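Long-range contact in glycerol trinitrate reductase (Agrobacterium tumefaciens, PDB 5EPD), which probably acts as an FMN-dependent oxidoreductase of the Old Yellow Enzyme family, reducing glycerol trinitrate, and is captured here in a flavin-free form: residues A[75-89]-A[120-134]. Residues are numbered along the deposited sequence; the frame is centred on the assembly and turned at random.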
loop_
_atom_site.group_PDB
_atom_site.type_symbol
_atom_site.label_atom_id
_atom_site.label_comp_id
_atom_site.label_asym_id
_atom_site.label_seq_id
_atom_site.Cartn_x
_atom_site.Cartn_y
_atom_site.Cartn_z
ATOM N N ILE A 75 -6.062 -4.979 1.627
ATOM C CA ILE A 75 -4.648 -4.602 1.622
ATOM C C ILE A 75 -4.381 -3.901 2.947
ATOM O O ILE A 75 -5.022 -2.886 3.274
ATOM C CB ILE A 75 -4.240 -3.610 0.499
ATOM C CG1 ILE A 75 -4.906 -3.925 -0.843
ATOM C CG2 ILE A 75 -2.717 -3.588 0.380
ATOM C CD1 ILE A 75 -4.289 -5.107 -1.544
ATOM N N SER A 76 -3.449 -4.429 3.718
ATOM C CA SER A 76 -3.121 -3.807 4.999
ATOM C C SER A 76 -2.605 -2.405 4.789
ATOM O O SER A 76 -2.146 -2.037 3.696
ATOM C CB SER A 76 -1.996 -4.539 5.704
ATOM O OG SER A 76 -0.753 -4.275 5.042
ATOM N N GLU A 77 -2.678 -1.659 5.875
ATOM C CA GLU A 77 -1.934 -0.439 6.056
ATOM C C GLU A 77 -0.493 -0.643 5.643
ATOM O O GLU A 77 0.092 -1.728 5.850
ATOM C CB GLU A 77 -1.975 -0.028 7.526
ATOM C CG GLU A 77 -1.471 -1.113 8.496
ATOM C CD GLU A 77 -1.996 -0.907 9.917
ATOM O OE1 GLU A 77 -2.938 -1.620 10.365
ATOM O OE2 GLU A 77 -1.445 -0.020 10.600
ATOM N N ALA A 78 0.071 0.395 5.044
ATOM C CA ALA A 78 1.501 0.411 4.747
ATOM C C ALA A 78 2.305 0.076 6.023
ATOM O O ALA A 78 2.046 0.637 7.101
ATOM C CB ALA A 78 1.911 1.770 4.205
ATOM N N THR A 79 3.263 -0.842 5.863
ATOM C CA THR A 79 3.940 -1.517 6.955
ATOM C C THR A 79 5.467 -1.552 6.617
ATOM O O THR A 79 5.906 -2.231 5.667
ATOM C CB THR A 79 3.308 -2.923 7.165
ATOM O OG1 THR A 79 2.002 -2.793 7.758
ATOM C CG2 THR A 79 4.191 -3.847 8.056
ATOM N N GLN A 80 6.250 -0.763 7.365
ATOM C CA GLN A 80 7.709 -0.622 7.142
ATOM C C GLN A 80 8.524 -1.913 7.292
ATOM O O GLN A 80 8.327 -2.722 8.223
ATOM C CB GLN A 80 8.318 0.410 8.070
ATOM C CG GLN A 80 8.152 0.067 9.546
ATOM C CD GLN A 80 7.077 0.895 10.232
ATOM O OE1 GLN A 80 6.103 1.348 9.614
ATOM N NE2 GLN A 80 7.244 1.089 11.529
ATOM N N ILE A 81 9.459 -2.058 6.360
ATOM C CA ILE A 81 10.370 -3.203 6.311
ATOM C C ILE A 81 11.609 -3.042 7.245
ATOM O O ILE A 81 12.305 -4.024 7.548
ATOM C CB ILE A 81 10.799 -3.435 4.854
ATOM C CG1 ILE A 81 11.630 -2.253 4.317
ATOM C CG2 ILE A 81 9.557 -3.668 3.999
ATOM C CD1 ILE A 81 12.199 -2.473 2.930
ATOM N N SER A 82 11.864 -1.804 7.682
ATOM C CA SER A 82 12.969 -1.442 8.574
ATOM C C SER A 82 12.566 -0.152 9.257
ATOM O O SER A 82 11.620 0.498 8.819
ATOM C CB SER A 82 14.212 -1.174 7.753
ATOM O OG SER A 82 13.975 -0.116 6.837
ATOM N N GLN A 83 13.267 0.252 10.306
ATOM C CA GLN A 83 12.963 1.549 10.950
ATOM C C GLN A 83 13.414 2.723 10.072
ATOM O O GLN A 83 12.863 3.842 10.152
ATOM C CB GLN A 83 13.623 1.623 12.317
ATOM C CG GLN A 83 13.220 2.798 13.171
ATOM C CD GLN A 83 14.108 2.889 14.398
ATOM O OE1 GLN A 83 14.529 1.872 14.928
ATOM N NE2 GLN A 83 14.430 4.100 14.828
ATOM N N GLN A 84 14.415 2.455 9.238
ATOM C CA GLN A 84 14.887 3.397 8.254
ATOM C C GLN A 84 13.716 3.784 7.342
ATOM O O GLN A 84 13.494 4.971 7.013
ATOM C CB GLN A 84 16.015 2.766 7.433
ATOM C CG GLN A 84 16.671 3.749 6.461
ATOM C CD GLN A 84 17.556 3.074 5.441
ATOM O OE1 GLN A 84 17.082 2.438 4.490
ATOM N NE2 GLN A 84 18.862 3.231 5.616
ATOM N N GLY A 85 12.962 2.770 6.939
ATOM C CA GLY A 85 11.781 2.973 6.123
ATOM C C GLY A 85 10.511 3.444 6.825
ATOM O O GLY A 85 9.455 3.461 6.161
ATOM N N GLN A 86 10.569 3.795 8.123
ATOM C CA GLN A 86 9.406 4.364 8.831
ATOM C C GLN A 86 9.351 5.877 8.638
ATOM O O GLN A 86 10.385 6.576 8.758
ATOM C CB GLN A 86 9.438 4.051 10.340
ATOM C CG GLN A 86 8.131 4.406 11.085
ATOM C CD GLN A 86 8.191 4.223 12.616
ATOM O OE1 GLN A 86 9.027 3.485 13.146
ATOM N NE2 GLN A 86 7.284 4.898 13.324
ATOM N N GLY A 87 8.151 6.389 8.358
ATOM C CA GLY A 87 7.952 7.839 8.093
ATOM C C GLY A 87 6.862 8.541 8.881
ATOM O O GLY A 87 6.816 9.758 8.939
ATOM N N TYR A 88 5.974 7.759 9.463
ATOM C CA TYR A 88 4.904 8.267 10.340
ATOM C C TYR A 88 4.954 7.508 11.666
ATOM O O TYR A 88 5.299 6.306 11.679
ATOM C CB TYR A 88 3.544 8.032 9.682
ATOM C CG TYR A 88 3.440 8.621 8.310
ATOM C CD1 TYR A 88 3.946 7.963 7.216
ATOM C CD2 TYR A 88 2.821 9.842 8.115
ATOM C CE1 TYR A 88 3.830 8.508 5.945
ATOM C CE2 TYR A 88 2.688 10.393 6.869
ATOM C CZ TYR A 88 3.196 9.725 5.782
ATOM O OH TYR A 88 3.076 10.310 4.534
ATOM N N GLN A 89 4.626 8.189 12.765
ATOM C CA GLN A 89 4.628 7.527 14.075
ATOM C C GLN A 89 3.639 6.352 14.149
ATOM O O GLN A 89 2.549 6.377 13.532
ATOM C CB GLN A 89 4.303 8.515 15.185
ATOM C CG GLN A 89 2.948 9.224 15.067
ATOM C CD GLN A 89 2.677 10.117 16.283
ATOM O OE1 GLN A 89 3.468 11.025 16.623
ATOM N NE2 GLN A 89 1.555 9.854 16.958
ATOM N N GLN A 120 1.069 -4.715 2.703
ATOM C CA GLN A 120 1.757 -3.725 1.861
ATOM C C GLN A 120 3.104 -3.316 2.451
ATOM O O GLN A 120 3.165 -2.625 3.466
ATOM C CB GLN A 120 0.905 -2.469 1.603
ATOM C CG GLN A 120 1.491 -1.561 0.522
ATOM C CD GLN A 120 0.805 -0.222 0.404
ATOM O OE1 GLN A 120 0.644 0.476 1.389
ATOM N NE2 GLN A 120 0.443 0.160 -0.790
ATOM N N LEU A 121 4.166 -3.746 1.778
ATOM C CA LEU A 121 5.551 -3.458 2.165
ATOM C C LEU A 121 6.024 -2.031 1.860
ATOM O O LEU A 121 6.006 -1.580 0.692
ATOM C CB LEU A 121 6.502 -4.400 1.434
ATOM C CG LEU A 121 6.257 -5.876 1.694
ATOM C CD1 LEU A 121 7.047 -6.679 0.667
ATOM C CD2 LEU A 121 6.629 -6.241 3.125
ATOM N N TRP A 122 6.543 -1.376 2.900
ATOM C CA TRP A 122 6.825 0.039 2.872
ATOM C C TRP A 122 8.294 0.397 3.109
ATOM O O TRP A 122 8.956 -0.170 3.987
ATOM C CB TRP A 122 6.021 0.654 4.006
ATOM C CG TRP A 122 5.517 2.022 3.810
ATOM C CD1 TRP A 122 5.544 2.796 2.659
ATOM C CD2 TRP A 122 4.831 2.789 4.798
ATOM N NE1 TRP A 122 4.904 4.001 2.893
ATOM C CE2 TRP A 122 4.450 4.013 4.193
ATOM C CE3 TRP A 122 4.457 2.539 6.119
ATOM C CZ2 TRP A 122 3.739 4.993 4.887
ATOM C CZ3 TRP A 122 3.756 3.504 6.807
ATOM C CH2 TRP A 122 3.400 4.718 6.194
ATOM N N HIS A 123 8.781 1.364 2.336
ATOM C CA HIS A 123 9.948 2.179 2.699
ATOM C C HIS A 123 9.617 3.614 2.281
ATOM O O HIS A 123 9.559 3.933 1.073
ATOM C CB HIS A 123 11.226 1.700 1.986
ATOM C CG HIS A 123 12.495 2.153 2.636
ATOM N ND1 HIS A 123 12.689 3.441 3.091
ATOM C CD2 HIS A 123 13.647 1.490 2.898
ATOM C CE1 HIS A 123 13.898 3.553 3.612
ATOM N NE2 HIS A 123 14.505 2.385 3.497
ATOM N N VAL A 124 9.430 4.484 3.269
ATOM C CA VAL A 124 9.049 5.883 2.991
ATOM C C VAL A 124 10.090 6.781 2.310
ATOM O O VAL A 124 9.766 7.874 1.818
ATOM C CB VAL A 124 8.578 6.612 4.270
ATOM C CG1 VAL A 124 7.381 5.869 4.868
ATOM C CG2 VAL A 124 9.725 6.811 5.264
ATOM N N GLY A 125 11.340 6.355 2.301
ATOM C CA GLY A 125 12.408 7.197 1.770
ATOM C C GLY A 125 12.426 8.544 2.479
ATOM O O GLY A 125 12.431 8.603 3.716
ATOM N N ARG A 126 12.424 9.628 1.703
ATOM C CA ARG A 126 12.593 10.974 2.286
ATOM C C ARG A 126 11.381 11.508 3.060
ATOM O O ARG A 126 11.490 12.565 3.732
ATOM C CB ARG A 126 12.959 11.980 1.203
ATOM C CG ARG A 126 11.824 12.298 0.255
ATOM C CD ARG A 126 12.332 12.998 -0.981
ATOM N NE ARG A 126 11.216 13.337 -1.850
ATOM C CZ ARG A 126 11.216 14.300 -2.773
ATOM N NH1 ARG A 126 12.282 15.072 -3.002
ATOM N NH2 ARG A 126 10.124 14.473 -3.496
ATOM N N ILE A 127 10.245 10.794 2.970
ATOM C CA ILE A 127 9.031 11.178 3.707
ATOM C C ILE A 127 9.096 10.565 5.110
ATOM O O ILE A 127 8.374 9.602 5.437
ATOM C CB ILE A 127 7.752 10.787 2.942
ATOM C CG1 ILE A 127 7.774 11.436 1.554
ATOM C CG2 ILE A 127 6.503 11.282 3.669
ATOM C CD1 ILE A 127 6.569 11.082 0.707
ATOM N N SER A 128 9.993 11.144 5.917
ATOM C CA SER A 128 10.185 10.764 7.318
ATOM C C SER A 128 10.739 11.944 8.115
ATOM O O SER A 128 10.854 13.068 7.605
ATOM C CB SER A 128 11.132 9.559 7.425
ATOM O OG SER A 128 11.162 9.042 8.748
ATOM N N HIS A 129 11.075 11.691 9.370
ATOM C CA HIS A 129 11.604 12.733 10.244
ATOM C C HIS A 129 12.710 12.104 11.069
ATOM O O HIS A 129 12.643 10.922 11.406
ATOM C CB HIS A 129 10.487 13.277 11.132
ATOM C CG HIS A 129 10.838 14.541 11.859
ATOM N ND1 HIS A 129 11.479 14.547 13.078
ATOM C CD2 HIS A 129 10.596 15.840 11.560
ATOM C CE1 HIS A 129 11.639 15.793 13.491
ATOM N NE2 HIS A 129 11.105 16.598 12.591
ATOM N N VAL A 130 13.738 12.886 11.370
ATOM C CA VAL A 130 14.879 12.417 12.189
ATOM C C VAL A 130 14.442 11.706 13.464
ATOM O O VAL A 130 14.994 10.673 13.841
ATOM C CB VAL A 130 15.898 13.556 12.496
ATOM C CG1 VAL A 130 16.687 13.902 11.252
ATOM C CG2 VAL A 130 15.216 14.818 13.028
ATOM N N ASN A 131 13.414 12.237 14.096
ATOM C CA ASN A 131 12.835 11.620 15.290
ATOM C C ASN A 131 12.391 10.150 15.133
ATOM O O ASN A 131 12.326 9.417 16.126
ATOM C CB ASN A 131 11.666 12.481 15.838
ATOM C CG ASN A 131 12.138 13.807 16.431
ATOM O OD1 ASN A 131 13.331 14.094 16.468
ATOM N ND2 ASN A 131 11.204 14.624 16.887
ATOM N N LEU A 132 12.071 9.707 13.921
ATOM C CA LEU A 132 11.651 8.323 13.746
ATOM C C LEU A 132 12.811 7.431 13.319
ATOM O O LEU A 132 12.713 6.203 13.424
ATOM C CB LEU A 132 10.485 8.226 12.740
ATOM C CG LEU A 132 9.226 9.039 13.071
ATOM C CD1 LEU A 132 8.332 9.215 11.856
ATOM C CD2 LEU A 132 8.450 8.374 14.190
ATOM N N GLN A 133 13.900 8.043 12.841
ATOM C CA GLN A 133 15.000 7.306 12.207
ATOM C C GLN A 133 15.981 6.758 13.233
ATOM O O GLN A 133 16.118 7.331 14.327
ATOM C CB GLN A 133 15.760 8.212 11.246
ATOM C CG GLN A 133 15.000 8.595 9.983
ATOM C CD GLN A 133 14.823 7.431 9.043
ATOM O OE1 GLN A 133 15.735 6.624 8.856
ATOM N NE2 GLN A 133 13.627 7.313 8.465
ATOM N N PRO A 134 16.688 5.656 12.883
ATOM C CA PRO A 134 17.722 5.126 13.782
ATOM C C PRO A 134 18.801 6.163 14.109
ATOM O O PRO A 134 19.364 6.811 13.214
ATOM C CB PRO A 134 18.319 3.949 13.001
ATOM C CG PRO A 134 17.303 3.601 11.967
ATOM C CD PRO A 134 16.583 4.872 11.639
HETATM O O HOH W 1 14.129 7.234 5.105
HETATM O O HOH W 2 10.710 5.289 14.698
#
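Neighbouring parallel strands of a TIM barrel, 73-80 and 117-122, meet here through Thr79, Gln80, Leu121 and Trp122, and the contact then follows the loops beyond their C-terminal ends. The backbone ladder runs from Thr79 N to Gln120 O, from Trp122 N to Thr79 O (3.0 Å) and from Ile81 N to Trp122 O. A hydroxyl extends it: Ser76 OG accepts the N-H of Gln120 at 3.0 Å and itself donates to Glu77 O, which Thr79 OG1 reaches from the opposite face of that carbonyl.

The indole of Trp122 is sandwiched between Ala78, whose methyl lies over one face, and Val124 of its own segment, whose CG1 sits over the other, toward the rim. Tyr88 comes up rim to rim, CD1 3.4 Å from Trp122 CH2 and the planes only 12° apart, while its hydroxyl pairs with Tyr201.

Helix 97-112 completes the right-handed beta-alpha-beta crossover between these strands, and past their ends, where the fold carries its active-site loops, glutamine amides carry much of the pairing. Gln84 reaches out in an extended chain, chi1 -174° turning CG away from its own N, and brings OE1 to His123 NE2 at 2.8 Å; the bond uses an OE1 lone pair and lies in the imidazole plane, which helps hold the ring's rotation, and Gly85 CA lies over one face in a CH-pi contact. Gln133, bent at chi2, turns NE2 to Gln84 O (2.8 Å) and to Ser128 OG, whose own proton goes to Gln86 O at 2.6 Å. Val124 N donates to Gly85 O in a nearly straight bond, N-H...O angle 170°. Farther out, Leu132 lays CD1 against Gly87 O, and its carbonyl receives Gln83 NE2 at 3.1 Å.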